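Local coordinates for Non-atp dependent l-selective hydantoinase (Arthrobacter aurescens, PDB 1GKR), which hydrolyses the ring of 5-substituted hydantoins, favouring aryl over alkyl derivatives, as a zinc-dependent homotetrameric cyclic amidase of the metallo-dependent hydrolase superfamily, at residues 94-106 with 124-138. Numbering follows the deposited sequence.
Sequences PITFPPTTTLDAF and YGGGVPGNLPEIRKM
The side-chain amide of N131 ties T101 to two points of its own loop. Its ND2 donates to T101 O at 3.0 Å in a nearly straight bond. It also donates to G126 O at 2.9 Å. Both acceptors lie close to the amide plane. OD1 accepts the N-H of V128, which stands well above the carbonyl plane; with the two ND2 bonds it helps hold the amide's rotation. CG sits between the backbone N and the carbonyl carbon (chi1 85°), which turns the amide back toward the first residue of its type II turn, V128 to N131. A leucine here would probably leave T101 O and G126 O without this donor and V128 N without its acceptor. T101 CG2 packs on V128 CG2 at 3.5 Å. At the start of helix 103-116, E134 OE1 accepts L103 N at 2.9 Å. E134 OE2 forms a salt bridge with K137 NZ. M138 bends at chi3 (-89°), bringing CE to 3.6 Å from T101 C. Its SD makes an oblique Met-aromatic contact with F106, whose ring edge meets Y124 O. P94 CG lies 3.6 Å from G126 CA. The contact joins the loops after the parallel strands 87-92 and 120-123 of the TIM-barrel-type domain, near the zinc ligands H60 and H62, and sets the start of helix 103-116 against the side of helix 132-140; L132 packs on helix 163-176.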
loop_
_atom_site.group_PDB
_atom_site.type_symbol
_atom_site.label_atom_id
_atom_site.label_comp_id
_atom_site.label_asym_id
_atom_site.label_seq_id
_atom_site.Cartn_x
_atom_site.Cartn_y
_atom_site.Cartn_z
ATOM N N PRO A 94 -8.483 -11.351 -33.704
ATOM C CA PRO A 94 -8.679 -10.756 -35.022
ATOM C C PRO A 94 -7.408 -10.444 -35.776
ATOM O O PRO A 94 -7.427 -9.614 -36.673
ATOM C CB PRO A 94 -9.456 -9.502 -34.685
ATOM C CG PRO A 94 -8.723 -9.030 -33.457
ATOM C CD PRO A 94 -8.391 -10.301 -32.675
ATOM N N ILE A 95 -6.305 -11.085 -35.411
ATOM C CA ILE A 95 -5.041 -10.835 -36.097
ATOM C C ILE A 95 -4.962 -11.794 -37.270
ATOM O O ILE A 95 -4.646 -12.974 -37.097
ATOM C CB ILE A 95 -3.808 -11.135 -35.227
ATOM C CG1 ILE A 95 -3.959 -10.542 -33.825
ATOM C CG2 ILE A 95 -2.573 -10.608 -35.924
ATOM C CD1 ILE A 95 -3.654 -9.101 -33.714
ATOM N N THR A 96 -5.241 -11.291 -38.460
ATOM C CA THR A 96 -5.199 -12.115 -39.657
ATOM C C THR A 96 -5.293 -11.172 -40.838
ATOM O O THR A 96 -5.300 -9.960 -40.653
ATOM C CB THR A 96 -6.393 -13.135 -39.688
ATOM O OG1 THR A 96 -6.352 -13.875 -40.907
ATOM C CG2 THR A 96 -7.728 -12.430 -39.600
ATOM N N PHE A 97 -5.326 -11.711 -42.051
ATOM C CA PHE A 97 -5.477 -10.846 -43.204
ATOM C C PHE A 97 -6.553 -11.382 -44.114
ATOM O O PHE A 97 -6.509 -12.544 -44.522
ATOM C CB PHE A 97 -4.200 -10.701 -44.011
ATOM C CG PHE A 97 -4.292 -9.612 -45.039
ATOM C CD1 PHE A 97 -4.060 -8.281 -44.684
ATOM C CD2 PHE A 97 -4.706 -9.894 -46.341
ATOM C CE1 PHE A 97 -4.244 -7.245 -45.612
ATOM C CE2 PHE A 97 -4.894 -8.873 -47.277
ATOM C CZ PHE A 97 -4.664 -7.545 -46.911
ATOM N N PRO A 98 -7.555 -10.548 -44.422
ATOM C CA PRO A 98 -7.633 -9.177 -43.913
ATOM C C PRO A 98 -7.905 -9.143 -42.405
ATOM O O PRO A 98 -8.476 -10.078 -41.842
ATOM C CB PRO A 98 -8.777 -8.584 -44.720
ATOM C CG PRO A 98 -9.683 -9.754 -44.895
ATOM C CD PRO A 98 -8.729 -10.870 -45.249
ATOM N N PRO A 99 -7.501 -8.060 -41.734
ATOM C CA PRO A 99 -7.687 -7.879 -40.294
ATOM C C PRO A 99 -9.159 -7.851 -39.956
ATOM O O PRO A 99 -9.933 -7.226 -40.669
ATOM C CB PRO A 99 -7.047 -6.522 -40.029
ATOM C CG PRO A 99 -6.068 -6.382 -41.125
ATOM C CD PRO A 99 -6.828 -6.889 -42.306
ATOM N N THR A 100 -9.550 -8.510 -38.872
ATOM C CA THR A 100 -10.953 -8.495 -38.493
ATOM C C THR A 100 -11.237 -7.185 -37.750
ATOM O O THR A 100 -11.556 -7.188 -36.566
ATOM C CB THR A 100 -11.305 -9.690 -37.597
ATOM O OG1 THR A 100 -10.717 -10.884 -38.130
ATOM C CG2 THR A 100 -12.813 -9.865 -37.545
ATOM N N THR A 101 -11.118 -6.068 -38.465
ATOM C CA THR A 101 -11.335 -4.746 -37.893
ATOM C C THR A 101 -12.496 -4.016 -38.540
ATOM O O THR A 101 -12.662 -2.805 -38.352
ATOM C CB THR A 101 -10.108 -3.883 -38.080
ATOM O OG1 THR A 101 -9.719 -3.946 -39.455
ATOM C CG2 THR A 101 -8.967 -4.369 -37.208
ATOM N N THR A 102 -13.311 -4.763 -39.275
ATOM C CA THR A 102 -14.458 -4.215 -39.984
ATOM C C THR A 102 -15.671 -5.109 -39.903
ATOM O O THR A 102 -15.537 -6.324 -39.802
ATOM C CB THR A 102 -14.125 -4.073 -41.441
ATOM O OG1 THR A 102 -13.244 -2.963 -41.601
ATOM C CG2 THR A 102 -15.383 -3.882 -42.260
ATOM N N LEU A 103 -16.860 -4.520 -39.977
ATOM C CA LEU A 103 -18.071 -5.323 -39.926
ATOM C C LEU A 103 -18.036 -6.367 -41.034
ATOM O O LEU A 103 -18.393 -7.530 -40.812
ATOM C CB LEU A 103 -19.317 -4.454 -40.083
ATOM C CG LEU A 103 -20.612 -5.278 -40.084
ATOM C CD1 LEU A 103 -20.697 -6.162 -38.843
ATOM C CD2 LEU A 103 -21.792 -4.350 -40.132
ATOM N N ASP A 104 -17.599 -5.949 -42.221
ATOM C CA ASP A 104 -17.511 -6.846 -43.366
ATOM C C ASP A 104 -16.538 -7.962 -43.096
ATOM O O ASP A 104 -16.879 -9.128 -43.239
ATOM C CB ASP A 104 -17.047 -6.112 -44.629
ATOM C CG ASP A 104 -18.079 -5.126 -45.140
ATOM O OD1 ASP A 104 -19.268 -5.504 -45.230
ATOM O OD2 ASP A 104 -17.706 -3.976 -45.458
ATOM N N ALA A 105 -15.320 -7.609 -42.708
ATOM C CA ALA A 105 -14.307 -8.619 -42.443
ATOM C C ALA A 105 -14.809 -9.619 -41.414
ATOM O O ALA A 105 -14.523 -10.823 -41.508
ATOM C CB ALA A 105 -13.030 -7.959 -41.952
ATOM N N PHE A 106 -15.562 -9.101 -40.440
ATOM C CA PHE A 106 -16.114 -9.893 -39.351
ATOM C C PHE A 106 -17.156 -10.869 -39.878
ATOM O O PHE A 106 -17.086 -12.069 -39.595
ATOM C CB PHE A 106 -16.746 -8.971 -38.307
ATOM C CG PHE A 106 -17.268 -9.689 -37.092
ATOM C CD1 PHE A 106 -16.420 -9.997 -36.027
ATOM C CD2 PHE A 106 -18.598 -10.085 -37.020
ATOM C CE1 PHE A 106 -16.889 -10.692 -34.906
ATOM C CE2 PHE A 106 -19.079 -10.782 -35.907
ATOM C CZ PHE A 106 -18.221 -11.085 -34.851
ATOM N N TYR A 124 -13.646 -12.344 -31.814
ATOM C CA TYR A 124 -13.139 -11.063 -31.351
ATOM C C TYR A 124 -13.193 -10.133 -32.544
ATOM O O TYR A 124 -13.171 -10.572 -33.691
ATOM C CB TYR A 124 -11.663 -11.150 -30.997
ATOM C CG TYR A 124 -11.330 -11.654 -29.639
ATOM C CD1 TYR A 124 -11.495 -10.839 -28.519
ATOM C CD2 TYR A 124 -10.767 -12.925 -29.471
ATOM C CE1 TYR A 124 -11.094 -11.270 -27.265
ATOM C CE2 TYR A 124 -10.365 -13.369 -28.224
ATOM C CZ TYR A 124 -10.528 -12.535 -27.126
ATOM O OH TYR A 124 -10.121 -12.952 -25.887
ATOM N N GLY A 125 -13.238 -8.843 -32.258
ATOM C CA GLY A 125 -13.198 -7.849 -33.302
ATOM C C GLY A 125 -11.869 -7.187 -32.983
ATOM O O GLY A 125 -11.298 -7.426 -31.916
ATOM N N GLY A 126 -11.353 -6.371 -33.884
ATOM C CA GLY A 126 -10.096 -5.719 -33.599
ATOM C C GLY A 126 -10.299 -4.249 -33.293
ATOM O O GLY A 126 -11.194 -3.597 -33.833
ATOM N N GLY A 127 -9.468 -3.731 -32.404
ATOM C CA GLY A 127 -9.542 -2.332 -32.056
ATOM C C GLY A 127 -8.198 -1.762 -32.444
ATOM O O GLY A 127 -7.224 -1.881 -31.695
ATOM N N VAL A 128 -8.134 -1.171 -33.632
ATOM C CA VAL A 128 -6.893 -0.578 -34.135
ATOM C C VAL A 128 -7.073 0.914 -34.388
ATOM O O VAL A 128 -8.196 1.431 -34.372
ATOM C CB VAL A 128 -6.461 -1.268 -35.421
ATOM C CG1 VAL A 128 -6.022 -2.701 -35.113
ATOM C CG2 VAL A 128 -7.621 -1.267 -36.408
ATOM N N PRO A 129 -5.973 1.635 -34.626
ATOM C CA PRO A 129 -6.159 3.067 -34.856
ATOM C C PRO A 129 -7.056 3.375 -36.046
ATOM O O PRO A 129 -6.908 2.791 -37.128
ATOM C CB PRO A 129 -4.732 3.589 -35.017
ATOM C CG PRO A 129 -3.974 2.427 -35.500
ATOM C CD PRO A 129 -4.558 1.251 -34.759
ATOM N N GLY A 130 -8.024 4.258 -35.798
ATOM C CA GLY A 130 -8.945 4.690 -36.823
ATOM C C GLY A 130 -10.185 3.875 -37.108
ATOM O O GLY A 130 -10.949 4.259 -37.993
ATOM N N ASN A 131 -10.428 2.775 -36.401
ATOM C CA ASN A 131 -11.627 1.996 -36.709
ATOM C C ASN A 131 -12.670 2.058 -35.613
ATOM O O ASN A 131 -13.590 1.243 -35.562
ATOM C CB ASN A 131 -11.253 0.535 -37.018
ATOM C CG ASN A 131 -11.139 -0.332 -35.778
ATOM O OD1 ASN A 131 -10.552 0.069 -34.782
ATOM N ND2 ASN A 131 -11.687 -1.543 -35.851
ATOM N N LEU A 132 -12.543 3.064 -34.759
ATOM C CA LEU A 132 -13.447 3.235 -33.628
ATOM C C LEU A 132 -14.932 2.940 -33.889
ATOM O O LEU A 132 -15.568 2.204 -33.137
ATOM C CB LEU A 132 -13.280 4.641 -33.055
ATOM C CG LEU A 132 -13.749 4.817 -31.618
ATOM C CD1 LEU A 132 -13.185 3.718 -30.750
ATOM C CD2 LEU A 132 -13.274 6.157 -31.110
ATOM N N PRO A 133 -15.506 3.501 -34.958
ATOM C CA PRO A 133 -16.925 3.245 -35.240
ATOM C C PRO A 133 -17.293 1.827 -35.652
ATOM O O PRO A 133 -18.466 1.459 -35.604
ATOM C CB PRO A 133 -17.251 4.267 -36.324
ATOM C CG PRO A 133 -15.939 4.445 -37.019
ATOM C CD PRO A 133 -14.961 4.514 -35.878
ATOM N N GLU A 134 -16.310 1.031 -36.058
ATOM C CA GLU A 134 -16.594 -0.347 -36.455
ATOM C C GLU A 134 -16.875 -1.223 -35.234
ATOM O O GLU A 134 -17.562 -2.245 -35.331
ATOM C CB GLU A 134 -15.415 -0.946 -37.228
ATOM C CG GLU A 134 -15.198 -0.362 -38.599
ATOM C CD GLU A 134 -16.426 -0.468 -39.485
ATOM O OE1 GLU A 134 -16.943 -1.594 -39.691
ATOM O OE2 GLU A 134 -16.870 0.584 -39.982
ATOM N N ILE A 135 -16.333 -0.823 -34.087
ATOM C CA ILE A 135 -16.508 -1.579 -32.856
ATOM C C ILE A 135 -17.967 -1.792 -32.496
ATOM O O ILE A 135 -18.382 -2.910 -32.202
ATOM C CB ILE A 135 -15.784 -0.896 -31.694
ATOM C CG1 ILE A 135 -14.277 -1.108 -31.867
ATOM C CG2 ILE A 135 -16.278 -1.455 -30.358
ATOM C CD1 ILE A 135 -13.429 -0.300 -30.947
ATOM N N ARG A 136 -18.743 -0.718 -32.518
ATOM C CA ARG A 136 -20.160 -0.800 -32.213
ATOM C C ARG A 136 -20.825 -1.786 -33.174
ATOM O O ARG A 136 -21.682 -2.578 -32.782
ATOM C CB ARG A 136 -20.778 0.579 -32.383
ATOM C CG ARG A 136 -21.525 1.083 -31.189
ATOM C CD ARG A 136 -22.807 0.322 -31.011
ATOM N NE ARG A 136 -23.441 0.702 -29.757
ATOM C CZ ARG A 136 -24.469 0.061 -29.210
ATOM N NH1 ARG A 136 -24.994 -1.006 -29.811
ATOM N NH2 ARG A 136 -24.956 0.482 -28.048
ATOM N N LYS A 137 -20.411 -1.731 -34.439
ATOM C CA LYS A 137 -20.960 -2.591 -35.485
ATOM C C LYS A 137 -20.707 -4.074 -35.248
ATOM O O LYS A 137 -21.616 -4.906 -35.390
ATOM C CB LYS A 137 -20.370 -2.222 -36.848
ATOM C CG LYS A 137 -20.639 -0.804 -37.340
ATOM C CD LYS A 137 -20.125 -0.660 -38.772
ATOM C CE LYS A 137 -20.191 0.774 -39.275
ATOM N NZ LYS A 137 -19.793 0.863 -40.714
ATOM N N MET A 138 -19.458 -4.407 -34.919
ATOM C CA MET A 138 -19.096 -5.797 -34.675
ATOM C C MET A 138 -19.781 -6.308 -33.408
ATOM O O MET A 138 -20.211 -7.467 -33.346
ATOM C CB MET A 138 -17.569 -5.945 -34.591
ATOM C CG MET A 138 -16.899 -5.745 -35.924
ATOM S SD MET A 138 -15.128 -6.035 -35.968
ATOM C CE MET A 138 -14.492 -4.413 -35.555
#